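Local structure of YjbQ family protein (Sulfolobus solfataricus, 1VPH) at residues Phe28-Ile33 / Gly70-Ile75; Glu38-Lys43 / Ile142-Leu147; Lys90-Leu93 / Asn97-Ala100; Arg111-Arg116 / Gln126-Val131. The protein is of unknown function but belongs to the UPF0047 (YjbQ-like) family, assembles from three copies and holds a metal ion, modelled as potassium, in a histidine-containing site. One frame throughout, in Å; residues are numbered along the deposited sequence. Where two conformers were deposited one is given.

Interaction 1 of 4, residues Phe28-Ile33 / Gly70-Ile75; sequences FELVDI and GLMEDI
Leu30 pushes one methyl, CD1, into a notch formed by Met72 and Ile75, and apolar side chains carry the contact. Leu30 CD1 lies equally close to CB and CG of Met72, 3.7 Å from each. It also meets Ile75, with Leu30 CD1 4.1 Å from Ile75 CD1. Met72 and Ile75 are three residues apart on the helix, so both line the surface turned to the strand. The side chains of Leu30 and Met72 pass each other at a slant rather than meeting end on. The Met72 chain bends at its last torsion (chi3 76°), which folds the terminal methyl back over the strand, where Met72 CE lies 4.1 Å from Leu30 CB.

The polar groups nearby are bonded within the helix or to residues outside the two segments. Within the helix, Ile75 N reaches Leu71 O at 2.8 Å. Asp32, farther along the strand, bonds through OD2 to His67 and Asn127, while Asp74 uses both carboxylate oxygens on the backbone N-H groups of Lys90 and His91 of the second subunit.

The arrangement is a helix laid against an antiparallel sheet of three strands: Leu30 lies on the outer strand 29-32, and Met72 also reaches Phe129 of the adjoining strand 127-132. Because Leu71 and Ile75 also pack on His101 and Leu102 of the second subunit, helix 69-83 serves the sheet and the trimer interface together.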
loop_
_atom_site.group_PDB
_atom_site.type_symbol
_atom_site.label_atom_id
_atom_site.label_comp_id
_atom_site.label_asym_id
_atom_site.label_seq_id
_atom_site.Cartn_x
_atom_site.Cartn_y
_atom_site.Cartn_z
ATOM N N PHE C 28 -15.324 15.365 1.387
ATOM C CA PHE C 28 -13.971 15.046 0.939
ATOM C C PHE C 28 -12.956 16.020 1.576
ATOM O O PHE C 28 -13.101 17.244 1.483
ATOM C CB PHE C 28 -13.825 15.178 -0.571
ATOM C CG PHE C 28 -14.538 14.109 -1.363
ATOM C CD1 PHE C 28 -15.875 14.252 -1.687
ATOM C CD2 PHE C 28 -13.887 12.982 -1.778
ATOM C CE1 PHE C 28 -16.535 13.279 -2.414
ATOM C CE2 PHE C 28 -14.551 12.003 -2.507
ATOM C CZ PHE C 28 -15.859 12.162 -2.826
ATOM N N GLU C 29 -11.932 15.486 2.215
ATOM C CA GLU C 29 -10.987 16.324 2.915
ATOM C C GLU C 29 -9.658 15.594 3.062
ATOM O O GLU C 29 -9.628 14.365 3.199
ATOM C CB GLU C 29 -11.582 16.641 4.266
ATOM C CG GLU C 29 -10.908 17.728 5.039
ATOM C CD GLU C 29 -11.637 17.985 6.370
ATOM O OE1 GLU C 29 -12.729 18.564 6.314
ATOM O OE2 GLU C 29 -11.146 17.601 7.463
ATOM N N LEU C 30 -8.565 16.343 2.944
ATOM C CA LEU C 30 -7.235 15.819 3.288
ATOM C C LEU C 30 -6.802 16.534 4.540
ATOM O O LEU C 30 -6.896 17.764 4.598
ATOM C CB LEU C 30 -6.237 16.152 2.182
ATOM C CG LEU C 30 -6.224 15.347 0.903
ATOM C CD1 LEU C 30 -5.172 15.954 -0.032
ATOM C CD2 LEU C 30 -5.922 13.897 1.170
ATOM N N VAL C 31 -6.341 15.788 5.538
ATOM C CA VAL C 31 -5.861 16.403 6.788
ATOM C C VAL C 31 -4.428 15.991 7.023
ATOM O O VAL C 31 -4.134 14.798 7.114
ATOM C CB VAL C 31 -6.761 15.999 7.965
ATOM C CG1 VAL C 31 -6.240 16.615 9.236
ATOM C CG2 VAL C 31 -8.216 16.501 7.659
ATOM N N ASP C 32 -3.529 16.986 7.070
ATOM C CA ASP C 32 -2.085 16.730 7.255
ATOM C C ASP C 32 -1.801 16.308 8.699
ATOM O O ASP C 32 -2.145 17.042 9.628
ATOM C CB ASP C 32 -1.251 17.993 6.918
ATOM C CG ASP C 32 0.192 17.684 6.642
ATOM O OD1 ASP C 32 0.789 16.866 7.415
ATOM O OD2 ASP C 32 0.740 18.233 5.629
ATOM N N ILE C 33 -1.221 15.132 8.885
ATOM C CA ILE C 33 -0.923 14.587 10.201
ATOM C C ILE C 33 0.549 14.339 10.392
ATOM O O ILE C 33 0.969 13.719 11.372
ATOM C CB ILE C 33 -1.736 13.317 10.492
ATOM C CG1 ILE C 33 -1.380 12.198 9.497
ATOM C CG2 ILE C 33 -3.182 13.660 10.465
ATOM C CD1 ILE C 33 -1.930 10.825 9.912
ATOM N N GLY C 70 -3.171 23.686 -3.873
ATOM C CA GLY C 70 -3.655 23.321 -5.217
ATOM C C GLY C 70 -3.663 21.815 -5.454
ATOM O O GLY C 70 -4.685 21.235 -5.871
ATOM N N LEU C 71 -2.537 21.168 -5.160
ATOM C CA LEU C 71 -2.411 19.742 -5.260
ATOM C C LEU C 71 -3.403 18.982 -4.401
ATOM O O LEU C 71 -3.948 17.948 -4.777
ATOM C CB LEU C 71 -1.033 19.353 -4.778
ATOM C CG LEU C 71 -0.748 17.886 -5.021
ATOM C CD1 LEU C 71 -0.931 17.507 -6.487
ATOM C CD2 LEU C 71 0.687 17.636 -4.562
ATOM N N MET C 72 -3.610 19.479 -3.205
ATOM C CA MET C 72 -4.545 18.815 -2.317
ATOM C C MET C 72 -5.937 18.821 -2.959
ATOM O O MET C 72 -6.687 17.846 -2.868
ATOM C CB MET C 72 -4.547 19.484 -0.940
ATOM C CG MET C 72 -3.333 19.132 -0.148
ATOM S SD MET C 72 -2.949 20.208 1.228
ATOM C CE MET C 72 -4.193 19.641 2.422
ATOM N N GLU C 73 -6.292 19.933 -3.579
ATOM C CA GLU C 73 -7.550 20.024 -4.287
ATOM C C GLU C 73 -7.557 19.066 -5.499
ATOM O O GLU C 73 -8.565 18.413 -5.715
ATOM C CB GLU C 73 -7.872 21.479 -4.642
ATOM C CG GLU C 73 -8.360 22.247 -3.444
ATOM C CD GLU C 73 -8.607 23.729 -3.744
ATOM O OE1 GLU C 73 -8.829 24.071 -4.936
ATOM O OE2 GLU C 73 -8.575 24.542 -2.782
ATOM N N ASP C 74 -6.452 18.989 -6.258
ATOM C CA ASP C 74 -6.324 18.039 -7.381
ATOM C C ASP C 74 -6.532 16.600 -6.915
ATOM O O ASP C 74 -7.304 15.829 -7.509
ATOM C CB ASP C 74 -4.972 18.198 -8.065
ATOM C CG ASP C 74 -4.718 19.629 -8.563
ATOM O OD1 ASP C 74 -5.690 20.342 -9.014
ATOM O OD2 ASP C 74 -3.533 20.040 -8.533
ATOM N N ILE C 75 -5.841 16.228 -5.845
ATOM C CA ILE C 75 -5.994 14.876 -5.286
ATOM C C ILE C 75 -7.457 14.517 -5.026
ATOM O O ILE C 75 -7.941 13.474 -5.471
ATOM C CB ILE C 75 -5.166 14.707 -4.002
ATOM C CG1 ILE C 75 -3.675 14.674 -4.363
ATOM C CG2 ILE C 75 -5.522 13.397 -3.338
ATOM C CD1 ILE C 75 -2.744 14.868 -3.147
#

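Interaction 2 of 4, residues Glu38-Lys43 / Ile142-Leu147; sequences EQIVEK and ITVEIL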
loop_
_atom_site.group_PDB
_atom_site.type_symbol
_atom_site.label_atom_id
_atom_site.label_comp_id
_atom_site.label_asym_id
_atom_site.label_seq_id
_atom_site.Cartn_x
_atom_site.Cartn_y
_atom_site.Cartn_z
ATOM N N GLU C 38 5.328 12.381 13.386
ATOM C CA GLU C 38 6.713 12.637 13.735
ATOM C C GLU C 38 6.903 12.765 15.239
ATOM O O GLU C 38 7.856 12.177 15.788
ATOM C CB GLU C 38 7.288 13.853 12.986
ATOM C CG GLU C 38 8.797 14.064 13.224
ATOM C CD GLU C 38 9.652 12.839 12.886
ATOM O OE1 GLU C 38 9.438 12.253 11.807
ATOM O OE2 GLU C 38 10.551 12.467 13.680
ATOM N N GLN C 39 6.010 13.473 15.914
ATOM C CA GLN C 39 6.142 13.563 17.366
ATOM C C GLN C 39 6.044 12.176 18.073
ATOM O O GLN C 39 6.769 11.919 19.062
ATOM C CB GLN C 39 5.257 14.679 17.941
ATOM C CG GLN C 39 3.828 14.390 17.985
ATOM C CD GLN C 39 3.440 13.769 19.288
ATOM O OE1 GLN C 39 4.279 13.594 20.175
ATOM N NE2 GLN C 39 2.167 13.417 19.410
ATOM N N ILE C 40 5.159 11.318 17.597
ATOM C CA ILE C 40 4.973 9.990 18.153
ATOM C C ILE C 40 6.214 9.119 17.868
ATOM O O ILE C 40 6.687 8.390 18.744
ATOM C CB ILE C 40 3.682 9.378 17.591
ATOM C CG1 ILE C 40 2.451 10.180 18.057
ATOM C CG2 ILE C 40 3.572 7.895 17.988
ATOM C CD1 ILE C 40 1.194 9.951 17.198
ATOM N N VAL C 41 6.756 9.221 16.662
ATOM C CA VAL C 41 8.048 8.561 16.391
ATOM C C VAL C 41 9.100 9.005 17.395
ATOM O O VAL C 41 9.795 8.149 17.971
ATOM C CB VAL C 41 8.543 8.770 14.963
ATOM C CG1 VAL C 41 9.913 8.102 14.798
ATOM C CG2 VAL C 41 7.527 8.227 14.012
ATOM N N GLU C 42 9.200 10.320 17.643
ATOM C CA GLU C 42 10.159 10.833 18.618
ATOM C C GLU C 42 9.876 10.310 20.028
ATOM O O GLU C 42 10.802 9.856 20.709
ATOM C CB GLU C 42 10.292 12.364 18.532
ATOM C CG GLU C 42 10.983 12.718 17.203
ATOM C CD GLU C 42 11.149 14.206 16.910
ATOM O OE1 GLU C 42 11.429 14.972 17.853
ATOM O OE2 GLU C 42 11.032 14.590 15.714
ATOM N N LYS C 43 8.608 10.303 20.423
ATOM C CA LYS C 43 8.162 9.841 21.745
ATOM C C LYS C 43 8.476 8.372 21.989
ATOM O O LYS C 43 8.741 7.973 23.112
ATOM C CB LYS C 43 6.640 10.035 21.823
ATOM C CG LYS C 43 6.053 10.245 23.191
ATOM N N ILE C 142 -6.742 7.362 13.767
ATOM C CA ILE C 142 -5.539 6.878 13.113
ATOM C C ILE C 142 -4.628 6.228 14.175
ATOM O O ILE C 142 -4.305 6.851 15.193
ATOM C CB ILE C 142 -4.747 8.035 12.484
ATOM C CG1 ILE C 142 -5.594 8.817 11.449
ATOM C CG2 ILE C 142 -3.485 7.526 11.775
ATOM C CD1 ILE C 142 -5.568 10.305 11.631
ATOM N N THR C 143 -4.244 4.985 13.943
ATOM C CA THR C 143 -3.264 4.320 14.787
ATOM C C THR C 143 -1.899 4.580 14.245
ATOM O O THR C 143 -1.673 4.451 13.031
ATOM C CB THR C 143 -3.505 2.792 14.745
ATOM O OG1 THR C 143 -4.823 2.565 15.258
ATOM C CG2 THR C 143 -2.486 2.035 15.575
ATOM N N VAL C 144 -0.965 4.892 15.145
ATOM C CA VAL C 144 0.418 5.049 14.765
ATOM C C VAL C 144 1.175 4.013 15.553
ATOM O O VAL C 144 1.173 4.055 16.748
ATOM C CB VAL C 144 0.945 6.450 15.063
ATOM C CG1 VAL C 144 2.402 6.620 14.663
ATOM C CG2 VAL C 144 0.054 7.542 14.369
ATOM N N GLU C 145 1.853 3.118 14.856
ATOM C CA GLU C 145 2.639 2.084 15.528
ATOM C C GLU C 145 4.095 2.169 15.092
ATOM O O GLU C 145 4.386 2.166 13.899
ATOM C CB GLU C 145 2.046 0.743 15.179
ATOM C CG GLU C 145 2.647 -0.416 15.953
ATOM C CD GLU C 145 2.100 -1.782 15.510
ATOM O OE1 GLU C 145 1.146 -1.848 14.687
ATOM O OE2 GLU C 145 2.602 -2.812 16.022
ATOM N N ILE C 146 5.009 2.245 16.052
ATOM C CA ILE C 146 6.432 2.195 15.758
ATOM C C ILE C 146 6.948 0.838 16.244
ATOM O O ILE C 146 6.627 0.394 17.323
ATOM C CB ILE C 146 7.239 3.360 16.391
ATOM C CG1 ILE C 146 6.661 4.724 15.920
ATOM C CG2 ILE C 146 8.643 3.322 15.880
ATOM C CD1 ILE C 146 5.634 5.263 16.797
ATOM N N LEU C 147 7.730 0.182 15.406
ATOM C CA LEU C 147 8.256 -1.151 15.739
ATOM C C LEU C 147 9.725 -1.184 15.353
ATOM O O LEU C 147 10.056 -0.761 14.258
ATOM C CB LEU C 147 7.406 -2.177 15.004
ATOM C CG LEU C 147 7.433 -3.682 15.302
ATOM C CD1 LEU C 147 6.061 -4.263 15.252
ATOM C CD2 LEU C 147 8.322 -4.415 14.291
#
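Ile40, Val41, Val144 and Ile146 meet without a ring, amide or carboxylate among them, so the contact has no flat face or edge and is read through its branched methyls instead. Ile40 contributes both branches. Its CG2 touches two strand residues, with Ile40 CG2 3.5 Å from Ile146 CD1, a snug methyl-methyl approach, and Ile40 CG2 3.7 Å from Val144 CG1. The longer branch ends against the same valine, where Ile40 CD1 lies 3.9 Å from Val144 CG2; these two side chains point at each other tip to tip, matching methyl with methyl.

Ile146 comes in differently, slanting across Ile40. Its second torsion (chi2 91°) departs from a staggered value and carries CD1 under the helix, where Ile146 CD1 also lies 3.8 Å from the carbonyl oxygen Ile40 O. Val41 adds a lighter touch, crossing Ile146 at roughly a right angle with Val41 CG2 4.1 Å from Ile146 CG1. Trimming Ile40 to an alanine would probably leave Val144 and the Ile146 CD1 methyl without the methyls they rest on and open a gap beneath the helix.

Helix 38-43 runs over strand 142-147 at 8.9 Å between axes, with a crossing angle of -37°. The strand lies in the five-stranded antiparallel sheet between 14-24 and 49-55, and Val144 touches Cys51 while Ile40 reaches Asp18. Thr143 and Glu145 pack on Arg116 and Gly49 of the third subunit, so the strand has helix 34-44 above one face and a neighbouring copy against the other.

Interaction 3 of 4, residues Lys90-Leu93 / Asn97-Ala100; sequences KHNL and NAHA. With K (potassium ion), chain K.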
loop_
_atom_site.group_PDB
_atom_site.type_symbol
_atom_site.label_atom_id
_atom_site.label_comp_id
_atom_site.label_asym_id
_atom_site.label_seq_id
_atom_site.Cartn_x
_atom_site.Cartn_y
_atom_site.Cartn_z
ATOM N N LYS C 90 -24.331 -0.300 -6.351
ATOM C CA LYS C 90 -25.206 -1.245 -5.650
ATOM C C LYS C 90 -25.217 -1.077 -4.136
ATOM O O LYS C 90 -26.259 -1.247 -3.515
ATOM C CB LYS C 90 -24.818 -2.690 -6.016
ATOM C CG LYS C 90 -25.343 -3.139 -7.377
ATOM N N HIS C 91 -24.077 -0.714 -3.544
ATOM C CA HIS C 91 -24.017 -0.411 -2.138
ATOM C C HIS C 91 -24.886 0.761 -1.722
ATOM O O HIS C 91 -25.249 0.882 -0.533
ATOM C CB HIS C 91 -22.585 -0.118 -1.696
ATOM C CG HIS C 91 -22.414 0.061 -0.211
ATOM N ND1 HIS C 91 -22.616 -0.964 0.693
ATOM C CD2 HIS C 91 -21.999 1.134 0.519
ATOM C CE1 HIS C 91 -22.376 -0.522 1.916
ATOM N NE2 HIS C 91 -21.975 0.739 1.845
ATOM N N ASN C 92 -25.197 1.654 -2.654
ATOM C CA ASN C 92 -25.971 2.847 -2.310
ATOM C C ASN C 92 -27.408 2.580 -2.035
ATOM O O ASN C 92 -28.142 3.461 -1.579
ATOM C CB ASN C 92 -25.801 3.888 -3.394
ATOM C CG ASN C 92 -24.482 4.583 -3.259
ATOM O OD1 ASN C 92 -23.762 4.347 -2.286
ATOM N ND2 ASN C 92 -24.142 5.426 -4.228
ATOM N N LEU C 93 -27.839 1.366 -2.327
ATOM C CA LEU C 93 -29.136 0.922 -1.887
ATOM C C LEU C 93 -29.239 0.923 -0.356
ATOM O O LEU C 93 -30.335 1.125 0.195
ATOM C CB LEU C 93 -29.397 -0.491 -2.451
ATOM C CG LEU C 93 -29.524 -0.555 -3.973
ATOM C CD1 LEU C 93 -29.503 -2.001 -4.469
ATOM C CD2 LEU C 93 -30.784 0.147 -4.431
ATOM N N ASN C 97 -22.633 5.954 0.353
ATOM C CA ASN C 97 -21.213 6.254 0.412
ATOM C C ASN C 97 -20.359 5.201 -0.307
ATOM O O ASN C 97 -19.211 5.024 0.021
ATOM C CB ASN C 97 -20.784 6.429 1.863
ATOM C CG ASN C 97 -20.853 5.147 2.662
ATOM O OD1 ASN C 97 -21.391 4.119 2.204
ATOM N ND2 ASN C 97 -20.357 5.205 3.882
ATOM N N ALA C 98 -20.953 4.504 -1.289
ATOM C CA ALA C 98 -20.217 3.518 -2.086
ATOM C C ALA C 98 -18.935 4.107 -2.604
ATOM O O ALA C 98 -17.913 3.455 -2.509
ATOM C CB ALA C 98 -21.034 2.998 -3.218
ATOM N N HIS C 99 -18.989 5.333 -3.120
ATOM C CA HIS C 99 -17.808 5.981 -3.673
ATOM C C HIS C 99 -16.674 6.013 -2.651
ATOM O O HIS C 99 -15.498 5.840 -3.014
ATOM C CB HIS C 99 -18.153 7.407 -4.103
ATOM C CG HIS C 99 -18.307 8.349 -2.938
ATOM N ND1 HIS C 99 -19.474 8.460 -2.223
ATOM C CD2 HIS C 99 -17.400 9.137 -2.303
ATOM C CE1 HIS C 99 -19.306 9.331 -1.242
ATOM N NE2 HIS C 99 -18.052 9.755 -1.266
ATOM N N ALA C 100 -17.016 6.266 -1.384
ATOM C CA ALA C 100 -16.027 6.399 -0.321
ATOM C C ALA C 100 -15.333 5.081 -0.046
ATOM O O ALA C 100 -14.118 5.023 0.120
ATOM C CB ALA C 100 -16.710 6.930 0.960
HETATM K K K K . -21.194 2.281 3.534
HETATM O O HOH W 1 -21.584 6.836 -3.799
HETATM O O HOH W 2 -21.519 0.552 4.568
#
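His91 and Asn97 meet at a metal modelled as potassium. Asn97 OD1 binds the ion at 2.3 Å and His91 NE2 binds it at 2.4 Å, while water 2, with its oxygen 2.0 Å from the ion, Asp95 and His101 complete the shell. The imidazole and the amide are nearly coplanar, 15° apart, and the amide oxygen lies at the ring edge in the plane. Asn97 CG falls between the backbone N and the carbonyl carbon (chi1 68°), which brings its amide round to the ion.

A second shell holds these ligands. His91 ND1 bonds to Glu68 OE1 of the third subunit, and Asn97 ND2 bonds to Asp134, so each ligand side chain has a second polar grip.

Farther out, Asn92 receives the start of helix 98-107. Ala98 N donates to Asn92 OD1 at 3.0 Å with a fairly straight N-H angle of 158°, in the carbonyl plane and on a lone pair. Water 1 links Asn92 ND2 to His99 N, accepting from both. Asn97 stands at the N-cap, yet its side chain serves the metal, and Asn92 and the water take up first-turn N-H groups instead. Ala98 CB packs 3.8 Å from His91 CB.

The bonds to His91, Asn97 and the water are short for potassium, so the ion's identity is open to doubt; two histidines with a carboxylate and an amide oxygen would probably suit a divalent transition metal.

Interaction 4 of 4, residues Arg111-Arg116 / Gln126-Val131; sequences RVFPVR and QNIFLV
Ile128 lays its terminal methyl over one face of the Phe113 ring, the close-packed half of this contact. Ile128 CD1 stands 4.2 Å from the ring centroid, 25° off the normal, a CH-pi contact displaced toward the rim. Next to it, Ile128 CG1 is 3.8 Å from Phe113 CZ. With CD1 anti along the CG1 arm (chi2 -179°), the terminal methyl comes over the ring, the two side chains approaching from opposite directions.

The other half is looser. Gln126 approaches the ring obliquely, and the nearest pair, Phe113 CE2 and Gln126 CD, stays at 4.3 Å. Its amide is engaged elsewhere: OE1 accepts from Gly123 N and NE2 donates to Val55 O of the second subunit, so this side gives onto the subunit interface rather than bulk water. Exchanging Phe113 for an alanine would probably leave the Ile128 methyl without a ring to rest on and open a gap between the two sheets.

Phe113 belongs to strand 110-116 of the five-stranded sheet and Ile128 to strand 127-132 of the three-stranded one, so the contact joins the two sheets. Ile53 and Ala64 touch the phenylalanine, Val37 of helix 34-44 touches the isoleucine, and Phe54 of the second subunit meets the ring.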
loop_
_atom_site.group_PDB
_atom_site.type_symbol
_atom_site.label_atom_id
_atom_site.label_comp_id
_atom_site.label_asym_id
_atom_site.label_seq_id
_atom_site.Cartn_x
_atom_site.Cartn_y
_atom_site.Cartn_z
ATOM N N ARG C 111 -0.048 3.339 5.491
ATOM C CA ARG C 111 1.203 3.553 4.865
ATOM C C ARG C 111 2.287 3.173 5.876
ATOM O O ARG C 111 2.091 3.255 7.072
ATOM C CB ARG C 111 1.333 4.997 4.401
ATOM C CG ARG C 111 0.520 5.413 3.211
ATOM C CD ARG C 111 0.862 4.609 1.951
ATOM N NE ARG C 111 0.092 5.128 0.832
ATOM C CZ ARG C 111 -1.102 4.714 0.447
ATOM N NH1 ARG C 111 -1.721 3.736 1.076
ATOM N NH2 ARG C 111 -1.676 5.283 -0.616
ATOM N N VAL C 112 3.399 2.710 5.365
ATOM C CA VAL C 112 4.531 2.252 6.214
ATOM C C VAL C 112 5.760 3.079 5.833
ATOM O O VAL C 112 6.078 3.224 4.626
ATOM C CB VAL C 112 4.818 0.793 6.055
ATOM C CG1 VAL C 112 5.991 0.364 6.934
ATOM C CG2 VAL C 112 3.572 -0.006 6.374
ATOM N N PHE C 113 6.384 3.698 6.831
ATOM C CA PHE C 113 7.578 4.522 6.618
ATOM C C PHE C 113 8.780 3.886 7.358
ATOM O O PHE C 113 8.596 3.234 8.391
ATOM C CB PHE C 113 7.397 5.946 7.152
ATOM C CG PHE C 113 6.582 6.844 6.274
ATOM C CD1 PHE C 113 5.236 6.663 6.169
ATOM C CD2 PHE C 113 7.195 7.875 5.563
ATOM C CE1 PHE C 113 4.488 7.460 5.345
ATOM C CE2 PHE C 113 6.458 8.688 4.742
ATOM C CZ PHE C 113 5.091 8.489 4.643
ATOM N N PRO C 114 10.003 4.097 6.828
ATOM C CA PRO C 114 11.144 3.708 7.615
ATOM C C PRO C 114 11.356 4.713 8.739
ATOM O O PRO C 114 10.974 5.869 8.613
ATOM C CB PRO C 114 12.337 3.786 6.640
ATOM C CG PRO C 114 11.747 4.009 5.297
ATOM C CD PRO C 114 10.433 4.693 5.563
ATOM N N VAL C 115 11.937 4.219 9.819
ATOM C CA VAL C 115 12.415 5.025 10.929
ATOM C C VAL C 115 13.893 4.708 11.065
ATOM O O VAL C 115 14.272 3.558 11.173
ATOM C CB VAL C 115 11.636 4.719 12.229
ATOM C CG1 VAL C 115 12.276 5.453 13.447
ATOM C CG2 VAL C 115 10.197 5.100 12.072
ATOM N N ARG C 116 14.744 5.747 10.974
ATOM C CA ARG C 116 16.176 5.529 10.822
ATOM C C ARG C 116 16.932 6.572 11.596
ATOM O O ARG C 116 16.579 7.761 11.594
ATOM C CB ARG C 116 16.554 5.549 9.355
ATOM C CG ARG C 116 17.984 5.038 9.092
ATOM C CD ARG C 116 18.150 4.791 7.653
ATOM N NE ARG C 116 19.443 4.231 7.259
ATOM C CZ ARG C 116 19.812 4.086 5.987
ATOM N NH1 ARG C 116 18.979 4.428 5.012
ATOM N NH2 ARG C 116 21.007 3.595 5.663
ATOM N N GLN C 126 7.042 15.013 1.093
ATOM C CA GLN C 126 6.281 13.846 1.364
ATOM C C GLN C 126 5.605 13.953 2.721
ATOM O O GLN C 126 6.170 13.584 3.739
ATOM C CB GLN C 126 7.250 12.664 1.364
ATOM C CG GLN C 126 6.616 11.346 1.201
ATOM C CD GLN C 126 7.660 10.277 0.896
ATOM O OE1 GLN C 126 8.797 10.387 1.339
ATOM N NE2 GLN C 126 7.294 9.271 0.081
ATOM N N ASN C 127 4.377 14.468 2.740
ATOM C CA ASN C 127 3.657 14.663 3.997
ATOM C C ASN C 127 2.616 13.561 4.088
ATOM O O ASN C 127 2.202 12.987 3.062
ATOM C CB ASN C 127 3.009 16.051 4.011
ATOM C CG ASN C 127 4.021 17.165 4.319
ATOM O OD1 ASN C 127 5.191 17.134 3.902
ATOM N ND2 ASN C 127 3.586 18.114 5.103
ATOM N N ILE C 128 2.168 13.299 5.311
ATOM C CA ILE C 128 1.234 12.210 5.575
ATOM C C ILE C 128 -0.167 12.772 5.776
ATOM O O ILE C 128 -0.368 13.699 6.594
ATOM C CB ILE C 128 1.621 11.467 6.819
ATOM C CG1 ILE C 128 3.062 10.942 6.709
ATOM C CG2 ILE C 128 0.661 10.325 7.030
ATOM C CD1 ILE C 128 3.543 10.171 7.887
ATOM N N PHE C 129 -1.144 12.213 5.052
ATOM C CA PHE C 129 -2.526 12.706 5.112
ATOM C C PHE C 129 -3.540 11.637 5.434
ATOM O O PHE C 129 -3.534 10.522 4.888
ATOM C CB PHE C 129 -2.949 13.327 3.793
ATOM C CG PHE C 129 -2.159 14.547 3.375
ATOM C CD1 PHE C 129 -2.537 15.814 3.784
ATOM C CD2 PHE C 129 -1.103 14.406 2.523
ATOM C CE1 PHE C 129 -1.837 16.924 3.355
ATOM C CE2 PHE C 129 -0.377 15.495 2.117
ATOM C CZ PHE C 129 -0.723 16.734 2.521
ATOM N N LEU C 130 -4.463 11.999 6.281
ATOM C CA LEU C 130 -5.732 11.305 6.393
ATOM C C LEU C 130 -6.601 11.735 5.239
ATOM O O LEU C 130 -6.777 12.970 4.984
ATOM C CB LEU C 130 -6.424 11.683 7.709
ATOM C CG LEU C 130 -7.846 11.106 7.691
ATOM C CD1 LEU C 130 -7.747 9.595 7.846
ATOM C CD2 LEU C 130 -8.714 11.707 8.770
ATOM N N VAL C 131 -7.126 10.762 4.504
ATOM C CA VAL C 131 -8.023 11.070 3.384
ATOM C C VAL C 131 -9.437 10.752 3.864
ATOM O O VAL C 131 -9.736 9.606 4.196
ATOM C CB VAL C 131 -7.710 10.234 2.077
ATOM C CG1 VAL C 131 -8.575 10.770 0.900
ATOM C CG2 VAL C 131 -6.266 10.218 1.708
#

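Overall arrangement
The four contacts spread along an elongated subunit. Interactions 2 and 4 lie only about 10 Å apart between centres and share the five-stranded sheet, with Val41 packing on Val115. Interaction 4 is also tied to interaction 1, about 15 Å away, because strands 29-32 and 127-132 are neighbours in the three-stranded sheet. Interaction 3, the metal site, sits about 33 Å from interaction 2, across the chain's centre, and meets interaction 1 where Phe28 packs on His99. Along the chain, interactions 3 and 4 are nested inside the loop closed by interaction 2, whereas 1 and 2 interleave. Interactions 1 and 4 touch the second subunit, interaction 3 the third and interaction 2 both, so every contact borders the trimer interface.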